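Local coordinates for protein putative oxidoreductase molybdopterin-binding subunit (Sulfolobus tokodaii, PDB 4ZOH) that probably serves as the molybdenum-cofactor subunit of an aldehyde oxidase/xanthine dehydrogenase-type oxidoreductase, holding pterin cytosine dinucleotide, at residues Glu248-Leu260 with Ile325-Glu338. Sequence-based numbering, arbitrary orientation.
Sequences EFISAGHGRDKKL and ITPTQSYRGAGRPE. With MCN (pterin cytosine dinucleotide), chain D.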
loop_
_atom_site.group_PDB
_atom_site.type_symbol
_atom_site.label_atom_id
_atom_site.label_comp_id
_atom_site.label_asym_id
_atom_site.label_seq_id
_atom_site.Cartn_x
_atom_site.Cartn_y
_atom_site.Cartn_z
ATOM N N GLU A 248 5.515 22.029 -12.164
ATOM C CA GLU A 248 4.079 22.176 -12.183
ATOM C C GLU A 248 3.783 23.561 -12.815
ATOM O O GLU A 248 3.008 23.654 -13.720
ATOM C CB GLU A 248 3.496 22.089 -10.727
ATOM C CG GLU A 248 1.991 21.917 -10.743
ATOM C CD GLU A 248 1.505 20.519 -11.108
ATOM O OE1 GLU A 248 0.304 20.277 -10.836
ATOM O OE2 GLU A 248 2.299 19.636 -11.662
ATOM N N PHE A 249 4.462 24.615 -12.358
ATOM C CA PHE A 249 4.168 25.969 -12.852
ATOM C C PHE A 249 4.325 26.074 -14.350
ATOM O O PHE A 249 3.503 26.664 -14.988
ATOM C CB PHE A 249 5.080 27.026 -12.178
ATOM C CG PHE A 249 4.504 27.556 -10.902
ATOM C CD1 PHE A 249 3.302 28.278 -10.938
ATOM C CD2 PHE A 249 5.143 27.331 -9.672
ATOM C CE1 PHE A 249 2.720 28.771 -9.782
ATOM C CE2 PHE A 249 4.586 27.845 -8.512
ATOM C CZ PHE A 249 3.380 28.563 -8.553
ATOM N N ILE A 250 5.369 25.421 -14.877
ATOM C CA ILE A 250 5.734 25.493 -16.272
ATOM C C ILE A 250 4.845 24.628 -17.187
ATOM O O ILE A 250 4.666 24.916 -18.387
ATOM C CB ILE A 250 7.230 25.190 -16.253
ATOM C CG1 ILE A 250 7.988 26.492 -16.115
ATOM C CG2 ILE A 250 7.709 24.206 -17.271
ATOM C CD1 ILE A 250 9.383 26.251 -15.620
ATOM N N SER A 251 4.243 23.595 -16.623
ATOM C CA SER A 251 3.526 22.625 -17.456
ATOM C C SER A 251 2.053 22.454 -17.194
ATOM O O SER A 251 1.368 21.713 -17.910
ATOM C CB SER A 251 4.242 21.256 -17.347
ATOM O OG SER A 251 4.341 20.812 -16.002
ATOM N N ALA A 252 1.516 23.034 -16.125
ATOM C CA ALA A 252 0.140 22.628 -15.815
ATOM C C ALA A 252 -0.597 23.710 -15.056
ATOM O O ALA A 252 0.049 24.562 -14.398
ATOM C CB ALA A 252 0.104 21.314 -15.076
ATOM N N GLY A 253 -1.923 23.641 -15.167
ATOM C CA GLY A 253 -2.873 24.543 -14.540
ATOM C C GLY A 253 -2.958 25.970 -15.088
ATOM O O GLY A 253 -3.570 26.814 -14.423
ATOM N N HIS A 254 -2.402 26.252 -16.286
ATOM C CA HIS A 254 -2.625 27.562 -16.968
ATOM C C HIS A 254 -4.044 27.713 -17.434
ATOM O O HIS A 254 -4.592 26.795 -18.014
ATOM C CB HIS A 254 -1.692 27.738 -18.170
ATOM C CG HIS A 254 -0.251 27.740 -17.813
ATOM N ND1 HIS A 254 0.673 28.548 -18.454
ATOM C CD2 HIS A 254 0.436 27.053 -16.865
ATOM C CE1 HIS A 254 1.870 28.356 -17.915
ATOM N NE2 HIS A 254 1.754 27.458 -16.939
ATOM N N GLY A 255 -4.677 28.852 -17.128
ATOM C CA GLY A 255 -6.084 29.038 -17.521
ATOM C C GLY A 255 -6.348 30.479 -17.872
ATOM O O GLY A 255 -5.422 31.290 -17.847
ATOM N N ARG A 256 -7.610 30.807 -18.174
ATOM C CA ARG A 256 -8.018 32.199 -18.536
ATOM C C ARG A 256 -7.394 32.615 -19.915
ATOM O O ARG A 256 -7.674 31.948 -20.889
ATOM C CB ARG A 256 -7.706 33.230 -17.419
ATOM C CG ARG A 256 -8.421 32.900 -16.104
ATOM C CD ARG A 256 -9.943 33.109 -16.035
ATOM N NE ARG A 256 -10.357 33.111 -14.602
ATOM C CZ ARG A 256 -10.847 32.058 -13.925
ATOM N NH1 ARG A 256 -11.107 30.895 -14.538
ATOM N NH2 ARG A 256 -11.192 32.179 -12.631
ATOM N N ASP A 257 -6.664 33.726 -19.962
ATOM C CA ASP A 257 -5.876 34.175 -21.097
ATOM C C ASP A 257 -6.812 34.401 -22.325
ATOM O O ASP A 257 -6.709 33.668 -23.327
ATOM C CB ASP A 257 -4.725 33.159 -21.421
ATOM C CG ASP A 257 -3.595 33.814 -22.148
ATOM O OD1 ASP A 257 -3.779 35.011 -22.406
ATOM O OD2 ASP A 257 -2.499 33.229 -22.452
ATOM N N LYS A 258 -7.758 35.339 -22.183
ATOM C CA LYS A 258 -8.690 35.778 -23.239
ATOM C C LYS A 258 -8.781 37.304 -23.346
ATOM O O LYS A 258 -8.733 37.998 -22.340
ATOM C CB LYS A 258 -10.074 35.167 -23.059
ATOM C CG LYS A 258 -10.034 33.676 -22.900
ATOM C CD LYS A 258 -11.385 33.116 -22.629
ATOM C CE LYS A 258 -11.281 31.599 -22.715
ATOM N NZ LYS A 258 -10.348 31.142 -21.609
ATOM N N LYS A 259 -8.909 37.803 -24.572
ATOM C CA LYS A 259 -8.927 39.235 -24.928
ATOM C C LYS A 259 -10.248 39.571 -25.617
ATOM O O LYS A 259 -10.652 38.859 -26.580
ATOM C CB LYS A 259 -7.786 39.508 -25.924
ATOM C CG LYS A 259 -7.349 40.970 -26.030
ATOM C CD LYS A 259 -6.379 41.222 -27.180
ATOM C CE LYS A 259 -5.009 41.427 -26.636
ATOM N NZ LYS A 259 -4.224 42.058 -27.712
ATOM N N LEU A 260 -10.933 40.626 -25.165
ATOM C CA LEU A 260 -12.127 41.114 -25.899
ATOM C C LEU A 260 -11.905 42.510 -26.475
ATOM O O LEU A 260 -11.630 43.461 -25.708
ATOM C CB LEU A 260 -13.392 41.094 -25.041
ATOM C CG LEU A 260 -14.650 41.451 -25.794
ATOM C CD1 LEU A 260 -15.048 40.326 -26.741
ATOM C CD2 LEU A 260 -15.767 41.680 -24.778
ATOM N N ILE A 325 3.097 27.821 -26.119
ATOM C CA ILE A 325 3.169 27.759 -24.648
ATOM C C ILE A 325 2.365 26.603 -24.155
ATOM O O ILE A 325 1.515 25.945 -24.904
ATOM C CB ILE A 325 2.695 29.087 -23.955
ATOM C CG1 ILE A 325 1.200 29.316 -24.225
ATOM C CG2 ILE A 325 3.554 30.264 -24.382
ATOM C CD1 ILE A 325 0.657 30.576 -23.568
ATOM N N THR A 326 2.625 26.329 -22.890
ATOM C CA THR A 326 1.898 25.300 -22.156
ATOM C C THR A 326 0.427 25.237 -22.609
ATOM O O THR A 326 -0.289 26.250 -22.546
ATOM C CB THR A 326 1.928 25.648 -20.628
ATOM O OG1 THR A 326 3.264 25.941 -20.254
ATOM C CG2 THR A 326 1.464 24.475 -19.874
ATOM N N PRO A 327 -0.079 24.064 -23.016
ATOM C CA PRO A 327 -1.495 24.121 -23.353
ATOM C C PRO A 327 -2.439 24.618 -22.201
ATOM O O PRO A 327 -2.287 24.192 -21.057
ATOM C CB PRO A 327 -1.816 22.644 -23.669
ATOM C CG PRO A 327 -0.496 22.050 -24.052
ATOM C CD PRO A 327 0.408 22.680 -23.049
ATOM N N THR A 328 -3.463 25.386 -22.542
ATOM C CA THR A 328 -4.356 26.049 -21.609
ATOM C C THR A 328 -5.418 25.026 -21.177
ATOM O O THR A 328 -5.825 24.202 -21.983
ATOM C CB THR A 328 -5.040 27.248 -22.332
ATOM O OG1 THR A 328 -4.020 28.043 -22.982
ATOM C CG2 THR A 328 -5.892 28.136 -21.269
ATOM N N GLN A 329 -5.907 25.117 -19.942
ATOM C CA GLN A 329 -6.914 24.174 -19.403
ATOM C C GLN A 329 -7.954 24.892 -18.579
ATOM O O GLN A 329 -7.772 26.010 -18.189
ATOM C CB GLN A 329 -6.286 23.241 -18.346
ATOM C CG GLN A 329 -4.994 22.603 -18.672
ATOM C CD GLN A 329 -4.426 21.848 -17.461
ATOM O OE1 GLN A 329 -3.279 22.090 -17.043
ATOM N NE2 GLN A 329 -5.224 20.983 -16.890
ATOM N N SER A 330 -8.976 24.165 -18.180
ATOM C CA SER A 330 -9.978 24.675 -17.245
ATOM C C SER A 330 -9.227 25.196 -16.020
ATOM O O SER A 330 -8.322 24.530 -15.466
ATOM C CB SER A 330 -10.881 23.579 -16.785
ATOM O OG SER A 330 -11.966 23.418 -17.652
ATOM N N TYR A 331 -9.612 26.402 -15.608
ATOM C CA TYR A 331 -9.357 26.898 -14.247
ATOM C C TYR A 331 -10.677 27.439 -13.696
ATOM O O TYR A 331 -11.442 28.124 -14.440
ATOM C CB TYR A 331 -8.330 27.973 -14.239
ATOM C CG TYR A 331 -8.110 28.671 -12.908
ATOM C CD1 TYR A 331 -7.747 27.923 -11.752
ATOM C CD2 TYR A 331 -8.259 30.027 -12.783
ATOM C CE1 TYR A 331 -7.449 28.535 -10.545
ATOM C CE2 TYR A 331 -7.995 30.664 -11.585
ATOM C CZ TYR A 331 -7.582 29.909 -10.456
ATOM O OH TYR A 331 -7.314 30.503 -9.243
ATOM N N ARG A 332 -10.940 27.109 -12.416
ATOM C CA ARG A 332 -12.095 27.545 -11.659
ATOM C C ARG A 332 -13.019 28.557 -12.342
ATOM O O ARG A 332 -12.681 29.723 -12.454
ATOM C CB ARG A 332 -11.659 28.042 -10.254
ATOM C CG ARG A 332 -12.885 28.070 -9.297
ATOM C CD ARG A 332 -12.467 28.499 -7.892
ATOM N NE ARG A 332 -13.537 28.221 -6.899
ATOM C CZ ARG A 332 -13.278 27.936 -5.608
ATOM N NH1 ARG A 332 -12.011 27.896 -5.208
ATOM N NH2 ARG A 332 -14.266 27.626 -4.751
ATOM N N GLY A 333 -14.150 28.068 -12.823
ATOM C CA GLY A 333 -15.086 28.817 -13.659
ATOM C C GLY A 333 -15.038 28.475 -15.168
ATOM O O GLY A 333 -16.041 28.576 -15.830
ATOM N N ALA A 334 -13.865 28.136 -15.686
ATOM C CA ALA A 334 -13.712 27.462 -16.984
ATOM C C ALA A 334 -14.449 28.242 -18.121
ATOM O O ALA A 334 -15.454 27.742 -18.718
ATOM C CB ALA A 334 -14.252 26.040 -16.861
ATOM N N GLY A 335 -14.027 29.478 -18.306
ATOM C CA GLY A 335 -14.610 30.359 -19.338
ATOM C C GLY A 335 -15.673 31.347 -18.821
ATOM O O GLY A 335 -15.858 32.437 -19.379
ATOM N N ARG A 336 -16.430 30.951 -17.804
ATOM C CA ARG A 336 -17.489 31.849 -17.290
ATOM C C ARG A 336 -16.967 33.123 -16.605
ATOM O O ARG A 336 -17.562 34.198 -16.814
ATOM C CB ARG A 336 -18.494 31.111 -16.449
ATOM C CG ARG A 336 -19.406 30.223 -17.254
ATOM C CD ARG A 336 -19.013 28.760 -17.198
ATOM N NE ARG A 336 -19.224 28.261 -15.862
ATOM C CZ ARG A 336 -18.772 27.092 -15.381
ATOM N NH1 ARG A 336 -19.033 26.754 -14.104
ATOM N NH2 ARG A 336 -18.059 26.273 -16.162
ATOM N N PRO A 337 -15.813 33.037 -15.863
ATOM C CA PRO A 337 -15.261 34.244 -15.267
ATOM C C PRO A 337 -14.905 35.302 -16.333
ATOM O O PRO A 337 -15.147 36.533 -16.122
ATOM C CB PRO A 337 -13.974 33.760 -14.599
ATOM C CG PRO A 337 -14.258 32.363 -14.273
ATOM C CD PRO A 337 -15.115 31.825 -15.352
ATOM N N GLU A 338 -14.254 34.862 -17.406
ATOM C CA GLU A 338 -13.859 35.801 -18.464
ATOM C C GLU A 338 -15.081 36.539 -19.050
ATOM O O GLU A 338 -15.087 37.746 -19.145
ATOM C CB GLU A 338 -13.082 35.076 -19.548
ATOM C CG GLU A 338 -11.806 34.402 -19.043
ATOM C CD GLU A 338 -12.029 32.945 -18.614
ATOM O OE1 GLU A 338 -12.851 32.680 -17.686
ATOM O OE2 GLU A 338 -11.350 32.030 -19.188
HETATM N N1 MCN D . -23.160 23.420 -1.761
HETATM C C2 MCN D . -24.344 23.436 -1.042
HETATM N N3 MCN D . -25.510 23.898 -1.595
HETATM C C4 MCN D . -25.477 24.365 -2.903
HETATM C C5 MCN D . -24.292 24.358 -3.638
HETATM C C6 MCN D . -23.119 23.857 -3.073
HETATM O O2 MCN D . -24.425 23.032 0.122
HETATM N N4 MCN D . -26.605 24.804 -3.419
HETATM C "C1'" MCN D . -21.972 22.885 -1.093
HETATM C C2D MCN D . -21.843 21.391 -1.399
HETATM O "O2'" MCN D . -22.437 20.581 -0.430
HETATM C "C3'" MCN D . -20.357 21.168 -1.310
HETATM C C4D MCN D . -19.900 22.343 -2.069
HETATM O O4D MCN D . -20.797 23.451 -1.625
HETATM O "O3'" MCN D . -19.866 21.213 -0.015
HETATM C "C5'" MCN D . -20.181 21.719 -3.422
HETATM O "O5'" MCN D . -20.162 22.609 -4.382
HETATM P PA MCN D . -20.705 22.306 -5.882
HETATM O O1A MCN D . -21.536 21.144 -6.119
HETATM O O2A MCN D . -21.192 23.695 -6.185
HETATM O O3A MCN D . -19.174 22.216 -6.586
HETATM P PB MCN D . -18.340 20.835 -6.617
HETATM O O1B MCN D . -18.757 20.083 -7.870
HETATM O O2B MCN D . -18.358 20.045 -5.383
HETATM O O3B MCN D . -16.935 21.425 -6.749
HETATM C C10 MCN D . -16.296 21.719 -8.022
HETATM C "C9'" MCN D . -15.718 23.113 -8.017
HETATM C "C8'" MCN D . -14.854 23.367 -9.135
HETATM S "S8'" MCN D . -15.436 23.111 -10.774
HETATM C "C7'" MCN D . -13.619 23.925 -8.993
HETATM S "S7'" MCN D . -12.588 24.383 -10.374
HETATM C "C6'" MCN D . -13.094 24.319 -7.700
HETATM C C7 MCN D . -14.255 24.437 -6.657
HETATM O "O9'" MCN D . -15.033 23.264 -6.777
HETATM N "N5'" MCN D . -12.002 23.466 -7.233
HETATM C C4A MCN D . -11.726 23.236 -5.871
HETATM N "N8'" MCN D . -13.697 24.512 -5.272
HETATM C C4B MCN D . -12.592 23.808 -4.895
HETATM N "N1'" MCN D . -12.370 23.676 -3.585
HETATM C "C2'" MCN D . -11.336 22.945 -3.175
HETATM N "N2'" MCN D . -11.156 22.816 -1.877
HETATM N "N3'" MCN D . -10.408 22.334 -4.082
HETATM C "C4'" MCN D . -10.587 22.492 -5.476
HETATM O "O4'" MCN D . -9.767 21.969 -6.285
HETATM O O HOH W 1 -1.329 21.691 -20.078
HETATM O O HOH W 2 -6.007 24.976 -14.188
HETATM O O HOH W 3 -1.918 24.077 -18.257
HETATM O O HOH W 4 -11.182 30.034 -17.321
HETATM O O HOH W 5 -9.249 28.434 -18.572
#
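The guanidinium of Arg256 is sandwiched between Pro337 and Tyr331: Pro337 CG lies 3.4 Å from Arg256 CZ on one face, and Tyr331 CD2 covers the rim of the opposite face. At its edge NH1 and NH2 of Arg256 converge end-on on a single acceptor, each 2.9 Å from Arg332 O, while NH1 also makes a weak bond to Tyr331 O; these bonds fix the plane's rotation. The His254 ring carries Thr326 CB over the centre of one face, 3.9 Å from the centroid, a CH-pi contact; in its plane, NE2 bonds Phe249 O. The Arg332 guanidinium lies with one face over the pterin cytosine dinucleotide, NH2 of Arg332 3.2 Å from N8', and its NH1 bonds Gln613. A bend at chi2 (-72°) lays CD of Arg256 against the carboxylate of Glu338, whose OE1 pairs with Arg256 NE only by charge, at a long 4.0 Å. Glu338 OE2 takes Lys258 NZ at 2.8 Å on its anti side, and Lys258 also pairs with Glu294. Replacing Arg256 by alanine is likely to leave Arg332 O without these two donors and a gap between Pro337 and Tyr331. Gln329 ties the loop to the other segment through its N to His254 O (2.9 Å) and its OE1 to Gly253 N. Strand 254-266, between strands 149-161 and 272-282, packs on the loop leading into helix 336-353, with helix 288-304 alongside.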